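Local atomic coordinates of designed helical repeat protein (Synthetic construct, PDB entry 5CWQ), a protein that has no known natural function, being a computationally designed all-helical repeat protein built to explore repeat architectures beyond those found in nature. Residues I41-C55 with A99-C113. Sequence-based numbering, arbitrary orientation.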
ATOM      1  N   ILE A  41       2.674  -9.607  -0.434  1.00 30.90           N
ATOM      2  CA  ILE A  41       3.262  -8.279  -0.596  1.00 30.21           C
ATOM      3  C   ILE A  41       4.052  -8.230  -1.899  1.00 31.10           C
ATOM      4  O   ILE A  41       4.017  -7.233  -2.620  1.00 30.70           O
ATOM      5  CB  ILE A  41       4.187  -7.908   0.586  1.00 29.28           C
ATOM      6  CG1 ILE A  41       3.364  -7.739   1.864  1.00 28.65           C
ATOM      7  CG2 ILE A  41       4.960  -6.614   0.294  1.00 28.53           C
ATOM      8  CD1 ILE A  41       4.199  -7.611   3.120  1.00 28.37           C
ATOM      9  N   GLU A  42       4.768  -9.308  -2.191  1.00 33.57           N
ATOM     10  CA  GLU A  42       5.560  -9.390  -3.413  1.00 38.12           C
ATOM     11  C   GLU A  42       4.653  -9.427  -4.639  1.00 34.40           C
ATOM     12  O   GLU A  42       4.952  -8.805  -5.657  1.00 34.87           O
ATOM     13  CB  GLU A  42       6.469 -10.620  -3.383  1.00 48.53           C
ATOM     14  CG  GLU A  42       7.522 -10.566  -2.286  1.00 58.78           C
ATOM     15  CD  GLU A  42       8.230 -11.892  -2.081  1.00 69.44           C
ATOM     16  OE1 GLU A  42       8.829 -12.085  -1.002  1.00 72.39           O
ATOM     17  OE2 GLU A  42       8.189 -12.740  -2.999  1.00 74.29           O
ATOM     18  N   GLU A  43       3.544 -10.155  -4.537  1.00 31.61           N
ATOM     19  CA  GLU A  43       2.556 -10.181  -5.608  1.00 31.22           C
ATOM     20  C   GLU A  43       2.029  -8.777  -5.874  1.00 29.97           C
ATOM     21  O   GLU A  43       1.953  -8.341  -7.023  1.00 31.80           O
ATOM     22  CB  GLU A  43       1.397 -11.117  -5.263  1.00 32.40           C
ATOM     23  CG  GLU A  43       1.763 -12.589  -5.277  1.00 35.20           C
ATOM     24  CD  GLU A  43       0.566 -13.492  -5.055  1.00 38.58           C
ATOM     25  OE1 GLU A  43      -0.558 -13.092  -5.423  1.00 39.86           O
ATOM     26  OE2 GLU A  43       0.748 -14.602  -4.509  1.00 40.15           O
ATOM     27  N   ALA A  44       1.681  -8.073  -4.802  1.00 27.89           N
ATOM     28  CA  ALA A  44       1.155  -6.717  -4.900  1.00 27.56           C
ATOM     29  C   ALA A  44       2.163  -5.770  -5.554  1.00 28.98           C
ATOM     30  O   ALA A  44       1.786  -4.900  -6.340  1.00 28.72           O
ATOM     31  CB  ALA A  44       0.764  -6.207  -3.518  1.00 26.63           C
ATOM     32  N   ARG A  45       3.441  -5.942  -5.225  1.00 31.58           N
ATOM     33  CA  ARG A  45       4.510  -5.158  -5.842  1.00 34.65           C
ATOM     34  C   ARG A  45       4.553  -5.390  -7.346  1.00 32.86           C
ATOM     35  O   ARG A  45       4.672  -4.447  -8.129  1.00 31.44           O
ATOM     36  CB  ARG A  45       5.866  -5.516  -5.230  1.00 41.50           C
ATOM     37  CG  ARG A  45       6.118  -4.912  -3.863  1.00 48.41           C
ATOM     38  CD  ARG A  45       7.306  -5.570  -3.181  1.00 56.50           C
ATOM     39  NE  ARG A  45       7.637  -4.930  -1.911  1.00 63.37           N
ATOM     40  CZ  ARG A  45       8.424  -5.467  -0.982  1.00 69.96           C
ATOM     41  NH1 ARG A  45       8.961  -6.666  -1.169  1.00 73.43           N
ATOM     42  NH2 ARG A  45       8.666  -4.807   0.143  1.00 71.15           N
ATOM     43  N   ALA A  46       4.463  -6.656  -7.736  1.00 33.61           N
ATOM     44  CA  ALA A  46       4.488  -7.036  -9.142  1.00 35.10           C
ATOM     45  C   ALA A  46       3.271  -6.478  -9.871  1.00 35.53           C
ATOM     46  O   ALA A  46       3.382  -5.992 -10.996  1.00 36.58           O
ATOM     47  CB  ALA A  46       4.539  -8.553  -9.277  1.00 35.86           C
ATOM     48  N   VAL A  47       2.112  -6.550  -9.224  1.00 34.95           N
ATOM     49  CA  VAL A  47       0.873  -6.057  -9.817  1.00 35.48           C
ATOM     50  C   VAL A  47       0.920  -4.540  -9.984  1.00 35.27           C
ATOM     51  O   VAL A  47       0.418  -4.008 -10.974  1.00 36.36           O
ATOM     52  CB  VAL A  47      -0.356  -6.461  -8.965  1.00 35.48           C
ATOM     53  CG1 VAL A  47      -1.614  -5.744  -9.433  1.00 35.30           C
ATOM     54  CG2 VAL A  47      -0.567  -7.967  -9.033  1.00 36.60           C
ATOM     55  N   GLN A  48       1.520  -3.846  -9.021  1.00 34.15           N
ATOM     56  CA  GLN A  48       1.689  -2.402  -9.133  1.00 33.99           C
ATOM     57  C   GLN A  48       2.542  -2.072 -10.352  1.00 34.19           C
ATOM     58  O   GLN A  48       2.287  -1.095 -11.057  1.00 34.29           O
ATOM     59  CB  GLN A  48       2.331  -1.816  -7.876  1.00 34.68           C
ATOM     60  CG  GLN A  48       2.455  -0.294  -7.922  1.00 37.24           C
ATOM     61  CD  GLN A  48       3.369   0.270  -6.854  1.00 39.13           C
ATOM     62  OE1 GLN A  48       4.250  -0.420  -6.340  1.00 41.07           O
ATOM     63  NE2 GLN A  48       3.164   1.537  -6.517  1.00 38.48           N
ATOM     64  N   GLU A  49       3.559  -2.892 -10.592  1.00 35.10           N
ATOM     65  CA  GLU A  49       4.448  -2.687 -11.727  1.00 38.80           C
ATOM     66  C   GLU A  49       3.686  -2.860 -13.039  1.00 37.21           C
ATOM     67  O   GLU A  49       3.849  -2.072 -13.966  1.00 36.18           O
ATOM     68  CB  GLU A  49       5.631  -3.655 -11.662  1.00 47.03           C
ATOM     69  CG  GLU A  49       6.781  -3.286 -12.582  1.00 56.98           C
ATOM     70  CD  GLU A  49       7.972  -4.219 -12.438  1.00 66.38           C
ATOM     71  OE1 GLU A  49       7.979  -5.036 -11.492  1.00 69.75           O
ATOM     72  OE2 GLU A  49       8.900  -4.134 -13.271  1.00 69.78           O
ATOM     73  N   LEU A  50       2.845  -3.889 -13.107  1.00 37.48           N
ATOM     74  CA  LEU A  50       2.026  -4.138 -14.291  1.00 37.68           C
ATOM     75  C   LEU A  50       1.078  -2.973 -14.563  1.00 37.25           C
ATOM     76  O   LEU A  50       0.867  -2.587 -15.713  1.00 39.66           O
ATOM     77  CB  LEU A  50       1.225  -5.432 -14.127  1.00 36.51           C
ATOM     78  CG  LEU A  50       2.030  -6.732 -14.106  1.00 36.16           C
ATOM     79  CD1 LEU A  50       1.159  -7.889 -13.631  1.00 35.94           C
ATOM     80  CD2 LEU A  50       2.614  -7.032 -15.478  1.00 37.47           C
ATOM     81  N   ALA A  51       0.507  -2.418 -13.500  1.00 34.45           N
ATOM     82  CA  ALA A  51      -0.417  -1.297 -13.624  1.00 32.81           C
ATOM     83  C   ALA A  51       0.289  -0.065 -14.185  1.00 32.47           C
ATOM     84  O   ALA A  51      -0.247   0.632 -15.047  1.00 31.82           O
ATOM     85  CB  ALA A  51      -1.046  -0.980 -12.277  1.00 31.20           C
ATOM     86  N   ARG A  52       1.495   0.195 -13.693  1.00 33.73           N
ATOM     87  CA  ARG A  52       2.260   1.355 -14.133  1.00 36.71           C
ATOM     88  C   ARG A  52       2.711   1.202 -15.584  1.00 36.21           C
ATOM     89  O   ARG A  52       2.787   2.186 -16.320  1.00 34.85           O
ATOM     90  CB  ARG A  52       3.464   1.576 -13.217  1.00 42.16           C
ATOM     91  CG  ARG A  52       3.096   2.212 -11.887  1.00 48.36           C
ATOM     92  CD  ARG A  52       4.302   2.379 -10.981  1.00 56.11           C
ATOM     93  NE  ARG A  52       4.087   3.438  -9.995  1.00 63.70           N
ATOM     94  CZ  ARG A  52       4.564   4.678 -10.088  1.00 71.78           C
ATOM     95  NH1 ARG A  52       5.311   5.054 -11.123  1.00 74.07           N
ATOM     96  NH2 ARG A  52       4.298   5.553  -9.128  1.00 75.23           N
ATOM     97  N   VAL A  53       3.005  -0.029 -15.992  1.00 37.92           N
ATOM     98  CA  VAL A  53       3.342  -0.311 -17.385  1.00 40.11           C
ATOM     99  C   VAL A  53       2.125  -0.046 -18.266  1.00 41.54           C
ATOM    100  O   VAL A  53       2.243   0.528 -19.348  1.00 42.22           O
ATOM    101  CB  VAL A  53       3.827  -1.771 -17.576  1.00 40.68           C
ATOM    102  CG1 VAL A  53       3.880  -2.152 -19.058  1.00 41.43           C
ATOM    103  CG2 VAL A  53       5.192  -1.962 -16.942  1.00 40.93           C
ATOM    104  N   ALA A  54       0.956  -0.471 -17.795  1.00 41.92           N
ATOM    105  CA  ALA A  54      -0.288  -0.242 -18.520  1.00 42.98           C
ATOM    106  C   ALA A  54      -0.556   1.256 -18.658  1.00 41.51           C
ATOM    107  O   ALA A  54      -0.955   1.727 -19.724  1.00 43.45           O
ATOM    108  CB  ALA A  54      -1.448  -0.929 -17.816  1.00 42.88           C
ATOM    109  N   CYS A  55      -0.330   1.993 -17.573  1.00 37.55           N
ATOM    110  CA  CYS A  55      -0.498   3.444 -17.565  1.00 35.35           C
ATOM    111  C   CYS A  55       0.392   4.128 -18.602  1.00 38.31           C
ATOM    112  O   CYS A  55      -0.033   5.070 -19.266  1.00 39.64           O
ATOM    113  CB  CYS A  55      -0.186   4.014 -16.176  1.00 31.44           C
ATOM    114  SG  CYS A  55      -1.410   3.633 -14.898  1.00 43.87           S
ATOM    115  N   ALA A  99       0.004  -5.726   2.175  1.00 29.46           N
ATOM    116  CA  ALA A  99      -0.349  -6.326   0.890  1.00 30.12           C
ATOM    117  C   ALA A  99      -1.669  -5.753   0.384  1.00 27.40           C
ATOM    118  O   ALA A  99      -1.809  -5.438  -0.799  1.00 27.55           O
ATOM    119  CB  ALA A  99      -0.439  -7.839   1.012  1.00 31.39           C
ATOM    120  N   ILE A 100      -2.628  -5.619   1.295  1.00 25.08           N
ATOM    121  CA  ILE A 100      -3.932  -5.046   0.977  1.00 25.51           C
ATOM    122  C   ILE A 100      -3.777  -3.614   0.472  1.00 27.77           C
ATOM    123  O   ILE A 100      -4.299  -3.262  -0.585  1.00 29.04           O
ATOM    124  CB  ILE A 100      -4.869  -5.081   2.214  1.00 27.49           C
ATOM    125  CG1 ILE A 100      -5.355  -6.513   2.459  1.00 28.04           C
ATOM    126  CG2 ILE A 100      -6.074  -4.153   2.036  1.00 27.98           C
ATOM    127  CD1 ILE A 100      -6.081  -6.717   3.786  1.00 28.15           C
ATOM    128  N   ALA A 101      -3.047  -2.799   1.227  1.00 28.69           N
ATOM    129  CA  ALA A 101      -2.891  -1.386   0.903  1.00 28.37           C
ATOM    130  C   ALA A 101      -2.191  -1.195  -0.440  1.00 26.77           C
ATOM    131  O   ALA A 101      -2.556  -0.314  -1.223  1.00 25.48           O
ATOM    132  CB  ALA A 101      -2.124  -0.674   2.011  1.00 28.78           C
ATOM    133  N   LEU A 102      -1.187  -2.022  -0.709  1.00 27.07           N
ATOM    134  CA  LEU A 102      -0.446  -1.926  -1.960  1.00 28.59           C
ATOM    135  C   LEU A 102      -1.323  -2.349  -3.138  1.00 28.51           C
ATOM    136  O   LEU A 102      -1.227  -1.786  -4.228  1.00 29.07           O
ATOM    137  CB  LEU A 102       0.822  -2.781  -1.902  1.00 31.77           C
ATOM    138  CG  LEU A 102       1.779  -2.687  -3.098  1.00 34.99           C
ATOM    139  CD1 LEU A 102       2.129  -1.244  -3.439  1.00 34.41           C
ATOM    140  CD2 LEU A 102       3.050  -3.476  -2.820  1.00 37.36           C
ATOM    141  N   ALA A 103      -2.184  -3.336  -2.911  1.00 28.35           N
ATOM    142  CA  ALA A 103      -3.126  -3.778  -3.933  1.00 28.93           C
ATOM    143  C   ALA A 103      -4.143  -2.681  -4.233  1.00 29.31           C
ATOM    144  O   ALA A 103      -4.506  -2.462  -5.390  1.00 30.06           O
ATOM    145  CB  ALA A 103      -3.832  -5.047  -3.491  1.00 29.32           C
ATOM    146  N   VAL A 104      -4.606  -2.002  -3.185  1.00 28.88           N
ATOM    147  CA  VAL A 104      -5.544  -0.890  -3.332  1.00 29.21           C
ATOM    148  C   VAL A 104      -4.902   0.251  -4.113  1.00 29.21           C
ATOM    149  O   VAL A 104      -5.559   0.903  -4.924  1.00 31.94           O
ATOM    150  CB  VAL A 104      -6.029  -0.364  -1.955  1.00 29.22           C
ATOM    151  CG1 VAL A 104      -6.784   0.954  -2.099  1.00 29.41           C
ATOM    152  CG2 VAL A 104      -6.912  -1.391  -1.269  1.00 29.72           C
ATOM    153  N   LEU A 105      -3.621   0.497  -3.860  1.00 26.86           N
ATOM    154  CA  LEU A 105      -2.903   1.548  -4.564  1.00 26.88           C
ATOM    155  C   LEU A 105      -2.853   1.217  -6.051  1.00 27.20           C
ATOM    156  O   LEU A 105      -3.018   2.093  -6.900  1.00 26.37           O
ATOM    157  CB  LEU A 105      -1.491   1.718  -4.000  1.00 27.82           C
ATOM    158  CG  LEU A 105      -0.625   2.792  -4.668  1.00 28.92           C
ATOM    159  CD1 LEU A 105      -1.251   4.171  -4.527  1.00 28.62           C
ATOM    160  CD2 LEU A 105       0.772   2.787  -4.078  1.00 29.86           C
ATOM    161  N   ALA A 106      -2.634  -0.058  -6.357  1.00 28.41           N
ATOM    162  CA  ALA A 106      -2.629  -0.518  -7.738  1.00 29.75           C
ATOM    163  C   ALA A 106      -4.001  -0.297  -8.369  1.00 29.08           C
ATOM    164  O   ALA A 106      -4.096   0.143  -9.514  1.00 29.40           O
ATOM    165  CB  ALA A 106      -2.232  -1.985  -7.811  1.00 30.97           C
ATOM    166  N   LEU A 107      -5.061  -0.589  -7.616  1.00 28.18           N
ATOM    167  CA  LEU A 107      -6.422  -0.379  -8.103  1.00 29.78           C
ATOM    168  C   LEU A 107      -6.682   1.099  -8.382  1.00 30.54           C
ATOM    169  O   LEU A 107      -7.365   1.446  -9.345  1.00 31.75           O
ATOM    170  CB  LEU A 107      -7.450  -0.905  -7.097  1.00 30.17           C
ATOM    171  CG  LEU A 107      -7.537  -2.423  -6.918  1.00 30.23           C
ATOM    172  CD1 LEU A 107      -8.445  -2.761  -5.747  1.00 30.80           C
ATOM    173  CD2 LEU A 107      -8.035  -3.096  -8.185  1.00 31.25           C
ATOM    174  N   ALA A 108      -6.143   1.963  -7.532  1.00 30.40           N
ATOM    175  CA  ALA A 108      -6.300   3.402  -7.698  1.00 30.90           C
ATOM    176  C   ALA A 108      -5.599   3.880  -8.968  1.00 30.32           C
ATOM    177  O   ALA A 108      -6.170   4.641  -9.751  1.00 29.69           O
ATOM    178  CB  ALA A 108      -5.755   4.133  -6.483  1.00 30.72           C
ATOM    179  N   GLU A 109      -4.364   3.424  -9.162  1.00 30.66           N
ATOM    180  CA  GLU A 109      -3.578   3.769 -10.342  1.00 32.57           C
ATOM    181  C   GLU A 109      -4.299   3.382 -11.631  1.00 33.44           C
ATOM    182  O   GLU A 109      -4.359   4.168 -12.577  1.00 34.07           O
ATOM    183  CB  GLU A 109      -2.206   3.084 -10.285  1.00 34.56           C
ATOM    184  CG  GLU A 109      -1.290   3.606  -9.172  1.00 36.14           C
ATOM    185  CD  GLU A 109      -0.117   2.683  -8.871  1.00 37.92           C
ATOM    186  OE1 GLU A 109      -0.189   1.482  -9.208  1.00 39.25           O
ATOM    187  OE2 GLU A 109       0.881   3.161  -8.290  1.00 37.76           O
ATOM    188  N   VAL A 110      -4.851   2.173 -11.667  1.00 33.39           N
ATOM    189  CA  VAL A 110      -5.579   1.714 -12.845  1.00 34.92           C
ATOM    190  C   VAL A 110      -6.827   2.565 -13.057  1.00 36.74           C
ATOM    191  O   VAL A 110      -7.128   2.969 -14.179  1.00 37.57           O
ATOM    192  CB  VAL A 110      -5.984   0.227 -12.729  1.00 34.95           C
ATOM    193  CG1 VAL A 110      -6.897  -0.178 -13.885  1.00 36.23           C
ATOM    194  CG2 VAL A 110      -4.750  -0.652 -12.704  1.00 34.74           C
ATOM    195  N   ALA A 111      -7.548   2.835 -11.974  1.00 37.43           N
ATOM    196  CA  ALA A 111      -8.778   3.612 -12.052  1.00 38.73           C
ATOM    197  C   ALA A 111      -8.510   4.987 -12.652  1.00 38.73           C
ATOM    198  O   ALA A 111      -9.232   5.434 -13.544  1.00 39.90           O
ATOM    199  CB  ALA A 111      -9.407   3.745 -10.680  1.00 38.38           C
ATOM    200  N   CYS A 112      -7.462   5.647 -12.167  1.00 37.39           N
ATOM    201  CA  CYS A 112      -7.098   6.971 -12.661  1.00 37.74           C
ATOM    202  C   CYS A 112      -6.652   6.922 -14.118  1.00 37.59           C
ATOM    203  O   CYS A 112      -7.090   7.733 -14.935  1.00 37.92           O
ATOM    204  CB  CYS A 112      -5.990   7.579 -11.799  1.00 37.83           C
ATOM    205  SG  CYS A 112      -6.490   7.967 -10.101  1.00 34.47           S
ATOM    206  N   CYS A 113      -5.784   5.969 -14.441  1.00 37.50           N
ATOM    207  CA  CYS A 113      -5.242   5.855 -15.793  1.00 39.58           C
ATOM    208  C   CYS A 113      -6.333   5.522 -16.808  1.00 43.35           C
ATOM    209  O   CYS A 113      -6.304   6.008 -17.938  1.00 44.43           O
ATOM    210  CB  CYS A 113      -4.140   4.794 -15.838  1.00 39.00           C
ATOM    211  SG  CYS A 113      -2.615   5.269 -14.981  1.00 43.35           S
TER
HETATM  212  O   HOH W   1       1.335   5.625  -7.885  1.00 38.02           O
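Leu102 enters helix 41-55 as a knob in a hole bordered by Ile41, Ala44, Arg45 and Gln48, an example of a leucine packing against small residues that let near-parallel helices come close. Its CG lies anti to the backbone N (chi1 -175°), directed across to Ala44; CD2 then reaches Ala44 CB at 3.6 Å and the backbone N and CG of Arg45, while CD1 meets the amide end of Gln48. Alanines keep the packing tight: Ala51 CB lies 3.7 Å from Val110 CG2, Val47 faces Ala106, and the axes of segments 41-55 and 99-113 come within 8.5 Å, only 12° from parallel. Inside this packed region Gln48 forms a polar link, its amide nearly coplanar with the carboxylate of Glu109, and NE2 makes a straight but weak 3.3 Å hydrogen bond to OE2 of Glu109. Replacing Gln48 by an alanine would probably leave Glu109 OE2 without its amide donor and open a gap beside Leu102 CD1. The solvent side is looser: Arg52 NE stands 3.6 Å from Glu109 OE2 in a long salt bridge, guanidinium and carboxylate planes nearly perpendicular (81°), and a water bridges Glu109 OE2 and, weakly, Arg52 NH2. At one end a disulfide joins Cys55 SG and Cys113 SG at 2.0 Å; another, from Cys112 to Cys170, carries the linkage on to helix 147-171. Such near-parallel stacking of alternate helices is characteristic of an alpha-helical repeat fold built from successive hairpins.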